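Long-range contacts in SPI-1 type 3 secretion system secretin (Salmonella enterica subsp. enterica serovar Typhimurium, PDB 4G08), which forms a ring-shaped multimer with an apparent central pore in the outer membrane, part of the type III secretion injectisome that delivers bacterial effector proteins into host cells: residues V17-L23 with K47-F53; F26-M30 with N52-H56. All blocks are in the same frame, centred on the assembly; numbering follows the deposited sequence.

Contact 1: residues V17-L23 with K47-F53; sequences VAKDDSL and KKITGNF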
# COMPACT_ATOMS: atom_id res chain seq x y z
N VAL A 17 -18.01 19.38 1.20
CA VAL A 17 -17.14 20.44 0.66
C VAL A 17 -16.01 20.75 1.63
O VAL A 17 -16.23 21.43 2.64
CB VAL A 17 -17.88 21.75 0.34
CG1 VAL A 17 -16.91 22.76 -0.27
CG2 VAL A 17 -19.02 21.51 -0.63
N ALA A 18 -14.80 20.38 1.27
CA ALA A 18 -13.65 20.60 2.13
C ALA A 18 -13.13 22.02 1.94
O ALA A 18 -13.11 22.54 0.83
CB ALA A 18 -12.57 19.59 1.81
N LYS A 19 -12.70 22.63 3.04
CA LYS A 19 -12.04 23.92 2.97
C LYS A 19 -10.83 23.96 3.88
O LYS A 19 -10.93 24.21 5.08
CB LYS A 19 -12.99 25.06 3.32
CG LYS A 19 -12.36 26.43 3.08
CD LYS A 19 -13.16 27.56 3.69
CE LYS A 19 -12.93 28.85 2.90
NZ LYS A 19 -13.05 30.07 3.75
N ASP A 20 -9.69 23.58 3.31
CA ASP A 20 -8.44 23.50 4.05
C ASP A 20 -8.58 22.62 5.28
O ASP A 20 -8.11 22.96 6.36
CB ASP A 20 -7.98 24.89 4.46
CG ASP A 20 -6.93 25.44 3.52
OD1 ASP A 20 -7.33 25.94 2.45
OD2 ASP A 20 -5.74 25.09 3.71
N ASP A 21 -9.23 21.48 5.09
CA ASP A 21 -9.38 20.51 6.16
C ASP A 21 -8.18 19.58 6.14
O ASP A 21 -7.56 19.39 5.10
CB ASP A 21 -10.66 19.72 5.97
CG ASP A 21 -11.90 20.58 6.04
OD1 ASP A 21 -12.17 21.15 7.12
OD2 ASP A 21 -12.63 20.65 5.03
N SER A 22 -7.80 19.06 7.29
CA SER A 22 -6.67 18.14 7.33
C SER A 22 -7.07 16.86 6.62
O SER A 22 -8.24 16.49 6.60
CB SER A 22 -6.26 17.85 8.76
OG SER A 22 -7.15 16.92 9.35
N LEU A 23 -6.09 16.16 6.07
CA LEU A 23 -6.36 14.88 5.42
C LEU A 23 -7.00 13.91 6.39
O LEU A 23 -7.76 13.04 5.99
CB LEU A 23 -5.08 14.28 4.87
CG LEU A 23 -4.65 14.90 3.55
CD1 LEU A 23 -3.80 13.95 2.73
CD2 LEU A 23 -5.87 15.32 2.77
N LYS A 47 -1.26 17.39 5.76
CA LYS A 47 -1.69 18.01 4.52
C LYS A 47 -3.12 18.51 4.64
O LYS A 47 -3.87 18.04 5.44
CB LYS A 47 -1.55 17.06 3.35
CG LYS A 47 -0.15 16.80 2.92
CD LYS A 47 -0.07 15.72 1.91
CE LYS A 47 1.17 15.78 1.07
NZ LYS A 47 2.23 16.54 1.67
N LYS A 48 -3.46 19.49 3.83
CA LYS A 48 -4.80 20.02 3.81
C LYS A 48 -5.41 19.75 2.45
O LYS A 48 -4.71 19.61 1.46
CB LYS A 48 -4.80 21.52 4.06
CG LYS A 48 -3.98 21.94 5.26
CD LYS A 48 -4.84 21.93 6.51
CE LYS A 48 -4.03 22.33 7.73
NZ LYS A 48 -4.59 21.69 8.95
N ILE A 49 -6.73 19.85 2.39
CA ILE A 49 -7.41 19.58 1.15
C ILE A 49 -8.63 20.47 1.02
O ILE A 49 -9.22 20.90 2.02
CB ILE A 49 -7.80 18.10 1.03
CG1 ILE A 49 -8.29 17.80 -0.37
CG2 ILE A 49 -8.83 17.73 2.09
CD1 ILE A 49 -8.68 16.36 -0.55
N THR A 50 -8.86 20.94 -0.20
CA THR A 50 -10.03 21.76 -0.49
C THR A 50 -10.74 21.20 -1.70
O THR A 50 -10.10 20.72 -2.64
CB THR A 50 -9.64 23.21 -0.79
OG1 THR A 50 -9.16 23.83 0.41
CG2 THR A 50 -10.83 23.98 -1.28
N GLY A 51 -12.06 21.29 -1.69
CA GLY A 51 -12.83 20.98 -2.88
C GLY A 51 -14.19 20.38 -2.59
O GLY A 51 -14.50 20.00 -1.46
N ASN A 52 -15.00 20.26 -3.63
CA ASN A 52 -16.26 19.58 -3.51
C ASN A 52 -16.10 18.10 -3.76
O ASN A 52 -15.61 17.69 -4.81
CB ASN A 52 -17.27 20.18 -4.48
CG ASN A 52 -18.60 19.46 -4.44
OD1 ASN A 52 -19.22 19.35 -3.38
ND2 ASN A 52 -18.96 18.83 -5.54
N PHE A 53 -16.40 17.30 -2.74
CA PHE A 53 -16.21 15.87 -2.84
C PHE A 53 -17.50 15.09 -2.73
O PHE A 53 -18.32 15.31 -1.83
CB PHE A 53 -15.23 15.36 -1.80
CG PHE A 53 -13.85 15.83 -2.01
CD1 PHE A 53 -13.00 15.16 -2.86
CD2 PHE A 53 -13.42 17.02 -1.46
CE1 PHE A 53 -11.75 15.64 -3.13
CE2 PHE A 53 -12.17 17.52 -1.73
CZ PHE A 53 -11.34 16.83 -2.57
O HOH W 1 -7.08 22.57 9.10
O HOH W 2 -6.57 23.52 1.05
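Ala18 and Gly51 form a hydrogen-bonded antiparallel pair: Ala18 N reaches Gly51 O at 2.8 Å, and Gly51 N returns a bond to Ala18 O. The register shifts by one at a G1 beta bulge, where Asp20 and Asp21 both face Ile49; there Asp21 N bonds to Ile49 O and Ile49 N to Asp21 O (2.9 Å), each donor in the plane of its acceptor carbonyl. Thr50 OG1, beside its own backbone N (chi1 -69°), accepts from Asp20 N at 3.0 Å, while Asp21 OD2, on the sheet face of Ala18 and Ile49, takes Lys19 N at 2.8 Å from above the carboxylate plane. Water 1 accepts from Lys48 NZ (2.6 Å) and donates to Asp20 O, the Lys48 chain bending at chi2 (-89°) so that CD passes close to that carbonyl. At the far end Leu23 N binds Lys47 O, and Ser22 OG caps Thr25 N as the N-cap of helix 23-30. Lys47 itself extends away to a salt bridge with Asp84. Leu23 CD2 meets Ile49 CB at 3.8 Å, their side chains crossing at about a right angle, and Ala18 CB lies 4.1 Å from Phe53 CE2; Ile49, Leu23 and Phe53 also pack on helix 58-69 of this N0 domain. Side-chain acceptors thus stand in where the regular ladder is broken, among exposed polar residues.

Contact 2: residues F26-M30 with N52-H56; sequences FFDAM and NFEFH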
# COMPACT_ATOMS: atom_id res chain seq x y z
N PHE A 26 -10.61 14.62 6.43
CA PHE A 26 -11.15 14.27 5.13
C PHE A 26 -11.34 12.77 4.99
O PHE A 26 -12.42 12.31 4.62
CB PHE A 26 -10.23 14.78 4.04
CG PHE A 26 -10.66 14.37 2.67
CD1 PHE A 26 -11.69 15.03 2.04
CD2 PHE A 26 -10.12 13.25 2.09
CE1 PHE A 26 -12.14 14.61 0.80
CE2 PHE A 26 -10.53 12.85 0.84
CZ PHE A 26 -11.55 13.51 0.21
N PHE A 27 -10.31 11.99 5.29
CA PHE A 27 -10.42 10.55 5.15
C PHE A 27 -11.32 9.90 6.18
O PHE A 27 -12.00 8.93 5.87
CB PHE A 27 -9.06 9.88 5.15
CG PHE A 27 -8.33 10.04 3.87
CD1 PHE A 27 -8.89 9.62 2.68
CD2 PHE A 27 -7.16 10.76 3.83
CE1 PHE A 27 -8.25 9.84 1.48
CE2 PHE A 27 -6.52 11.00 2.64
CZ PHE A 27 -7.06 10.53 1.46
N ASP A 28 -11.46 10.53 7.34
CA ASP A 28 -12.50 10.11 8.28
C ASP A 28 -13.87 10.26 7.65
O ASP A 28 -14.72 9.38 7.78
CB ASP A 28 -12.44 10.91 9.57
CG ASP A 28 -11.38 10.40 10.52
OD1 ASP A 28 -10.82 9.31 10.26
OD2 ASP A 28 -11.06 11.11 11.49
N ALA A 29 -14.07 11.35 6.92
CA ALA A 29 -15.34 11.59 6.24
C ALA A 29 -15.60 10.53 5.18
O ALA A 29 -16.70 9.99 5.08
CB ALA A 29 -15.35 12.97 5.62
N MET A 30 -14.57 10.18 4.43
CA MET A 30 -14.69 9.14 3.42
C MET A 30 -15.07 7.79 4.04
O MET A 30 -15.79 7.00 3.44
CB MET A 30 -13.39 8.99 2.64
CG MET A 30 -13.32 7.64 1.95
SD MET A 30 -11.75 7.31 1.14
CE MET A 30 -11.74 8.69 0.01
N ASN A 52 -15.00 20.26 -3.63
CA ASN A 52 -16.26 19.58 -3.51
C ASN A 52 -16.10 18.10 -3.76
O ASN A 52 -15.61 17.69 -4.81
CB ASN A 52 -17.27 20.18 -4.48
CG ASN A 52 -18.60 19.46 -4.44
OD1 ASN A 52 -19.22 19.35 -3.38
ND2 ASN A 52 -18.96 18.83 -5.54
N PHE A 53 -16.40 17.30 -2.74
CA PHE A 53 -16.21 15.87 -2.84
C PHE A 53 -17.50 15.09 -2.73
O PHE A 53 -18.32 15.31 -1.83
CB PHE A 53 -15.23 15.36 -1.80
CG PHE A 53 -13.85 15.83 -2.01
CD1 PHE A 53 -13.00 15.16 -2.86
CD2 PHE A 53 -13.42 17.02 -1.46
CE1 PHE A 53 -11.75 15.64 -3.13
CE2 PHE A 53 -12.17 17.52 -1.73
CZ PHE A 53 -11.34 16.83 -2.57
N GLU A 54 -17.58 14.08 -3.58
CA GLU A 54 -18.59 13.05 -3.50
C GLU A 54 -17.87 11.72 -3.39
O GLU A 54 -16.81 11.52 -3.98
CB GLU A 54 -19.45 13.05 -4.76
CG GLU A 54 -20.45 14.19 -4.85
CD GLU A 54 -21.55 14.09 -3.81
OE1 GLU A 54 -21.87 12.96 -3.38
OE2 GLU A 54 -22.15 15.14 -3.48
N PHE A 55 -18.42 10.84 -2.57
CA PHE A 55 -17.76 9.59 -2.25
C PHE A 55 -18.49 8.44 -2.92
O PHE A 55 -18.70 7.39 -2.32
CB PHE A 55 -17.71 9.42 -0.74
CG PHE A 55 -16.92 10.49 -0.03
CD1 PHE A 55 -15.67 10.85 -0.49
CD2 PHE A 55 -17.46 11.18 1.03
CE1 PHE A 55 -14.95 11.84 0.12
CE2 PHE A 55 -16.73 12.17 1.66
CZ PHE A 55 -15.49 12.53 1.18
N HIS A 56 -18.84 8.62 -4.17
CA HIS A 56 -19.58 7.61 -4.93
C HIS A 56 -18.66 6.48 -5.38
O HIS A 56 -19.11 5.48 -5.90
CB HIS A 56 -20.26 8.24 -6.15
CG HIS A 56 -19.35 9.08 -6.97
ND1 HIS A 56 -19.12 10.40 -6.68
CD2 HIS A 56 -18.60 8.79 -8.04
CE1 HIS A 56 -18.24 10.89 -7.53
NE2 HIS A 56 -17.91 9.93 -8.37
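An aromatic cluster of Phe26, Phe53 and Phe55 joins helix 23-30 to the end of strand 52-53 and the chain beyond it, within the secretin N0 domain. Phe26 stands at its centre. With CG anti to the backbone N (chi1 176°), its ring extends from the helix so that its edge meets the face of Phe53 in a T-shaped pair, the centroids 4.7 Å apart and the planes at 67°. CE1 makes the approach, 3.5 Å from Phe53 CG and offset toward the rim of that ring. Phe55 turns its own edge to the face of Phe26 in an offset edge-to-face pair with centroids 5.7 Å apart; here Phe55 CE1 lies 3.8 Å from Phe26 CZ. No hydrogen bond links the two segments, so the join rests on ring and aliphatic packing. Phe16 touches Phe26, Ala29 and Phe55, and Leu61 of helix 58-69 packs on both Met30 and Phe55, which ties the cluster to the neighbouring strand and helix. Phe55 also turns a face to the helix backbone at Met30, whose CA sits 4.0 Å from the Phe55 centroid, 7° off the ring normal, a CH-pi contact.

In the fold
Both contacts lie on the same side of the chain's centre, their own centres about 9 Å apart, and share strand 52-53, which pairs with strand 16-22. Contact 1 is partly buried and largely a backbone affair: strand ladder, bulge and a bridging water, with six of its fourteen touching residues exposed. Contact 2 is buried, lacks hydrogen bonds between its segments and depends on rings. Strand 16-22 leads directly into helix 23-30, so the two contacts hold consecutive elements against the 47-56 region. They meet where Ile49 CG2 lies 3.8 Å from Phe26 CB, and helix 58-69 packs on residues of both, making the apolar side of contact 1 continuous with the aromatic cluster.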